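Local coordinates for protein alpha-1,3-glucanase (Paenibacillus glycanilyticus, PDB 6K0P) that probably hydrolyses the alpha-1,3-glycosidic linkages of alpha-1,3-glucan, as a family 87 glycoside hydrolase, and is seen here in complex with nigerose, at residues A261-N264 / G265-I268. The protein carries 1 engineered substitution. Residues are numbered along the deposited sequence; the frame is centred on the assembly and turned at random.
With SO4 (sulfate ion), chain G.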
# COMPACT_ATOMS: atom_id res chain seq x y z
N ALA A 261 3.55 -15.05 23.04
CA ALA A 261 4.29 -16.21 22.56
C ALA A 261 3.51 -17.51 22.72
O ALA A 261 3.57 -18.40 21.86
CB ALA A 261 5.64 -16.30 23.27
N ALA A 262 2.76 -17.63 23.82
CA ALA A 262 1.97 -18.84 24.04
C ALA A 262 0.97 -19.10 22.92
O ALA A 262 0.56 -20.25 22.72
CB ALA A 262 1.24 -18.75 25.38
N ALA A 263 0.59 -18.06 22.18
CA ALA A 263 -0.37 -18.18 21.09
C ALA A 263 0.29 -18.17 19.72
O ALA A 263 -0.38 -17.96 18.70
CB ALA A 263 -1.45 -17.10 21.19
N ASN A 264 1.60 -18.42 19.66
CA ASN A 264 2.20 -18.72 18.37
C ASN A 264 1.43 -19.86 17.72
O ASN A 264 0.89 -20.74 18.40
CB ASN A 264 3.66 -19.14 18.57
CG ASN A 264 4.59 -17.94 18.82
OD1 ASN A 264 4.23 -16.79 18.55
ND2 ASN A 264 5.78 -18.22 19.33
N GLY A 265 1.33 -19.82 16.39
CA GLY A 265 0.53 -20.81 15.68
C GLY A 265 -0.93 -20.44 15.49
O GLY A 265 -1.68 -21.24 14.93
N SER A 266 -1.35 -19.27 15.96
CA SER A 266 -2.73 -18.82 15.85
C SER A 266 -3.09 -18.47 14.40
O SER A 266 -2.23 -18.27 13.54
CB SER A 266 -2.96 -17.60 16.73
OG SER A 266 -2.88 -17.93 18.11
N THR A 267 -4.39 -18.37 14.16
CA THR A 267 -4.93 -17.98 12.87
C THR A 267 -6.01 -16.94 13.10
O THR A 267 -6.87 -17.13 13.97
CB THR A 267 -5.55 -19.18 12.15
OG1 THR A 267 -4.54 -20.17 11.92
CG2 THR A 267 -6.16 -18.76 10.82
N ILE A 268 -5.96 -15.84 12.36
CA ILE A 268 -7.03 -14.84 12.35
C ILE A 268 -7.50 -14.73 10.91
O ILE A 268 -6.70 -14.44 10.01
CB ILE A 268 -6.54 -13.48 12.86
CG1 ILE A 268 -5.98 -13.60 14.28
CG2 ILE A 268 -7.66 -12.45 12.81
CD1 ILE A 268 -5.33 -12.33 14.80
S SO4 G . 5.31 -12.86 25.59
O1 SO4 G . 5.03 -11.55 26.18
O2 SO4 G . 4.94 -12.85 24.18
O3 SO4 G . 6.74 -13.14 25.71
O4 SO4 G . 4.56 -13.89 26.32
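Ser266 and Ala263 meet at a single carbonyl oxygen, and the pair illustrates how a serine hydroxyl can add a second bond to the carbonyl that closes a turn. The hydroxyl OG of Ser266 donates to Ala263 O at 2.6 Å, in the plane of the carbonyl and on a lone pair of Ala263 O, with a C=O...OG angle of 136°. The same oxygen also receives a weak, bent bond from the amide N of Ser266, at 3.2 Å. Because OG stands beside its own backbone N and anti to the carbonyl carbon (chi1 -68°), hydroxyl and amide converge on one acceptor; the hydroxyl is also hydrogen-bonded to the backbone N of Thr232. Ala263 CB lies 3.5 Å from Ser266 OG, and both residues are buried. The backbone here is a type II beta turn, Ala263 to Ser266, in the right-handed parallel beta-helix expected of this pectate-lyase-like domain; it delivers the chain into strand 267-269, which runs between strands 233-236 and 297-304. Gly265 takes the third position with a positive phi of 89°, a conformation that glycine adopts readily. The looser side lies at Asn264 within the turn: its CB rests 3.3 Å from Gly265 N, and OD1 accepts a hydrogen bond from the backbone N of Gln294. On the exposed 3-10 segment, Ala261 N donates to O2 of a sulfate at 2.8 Å; the sulfate probably came in with the crystallisation medium.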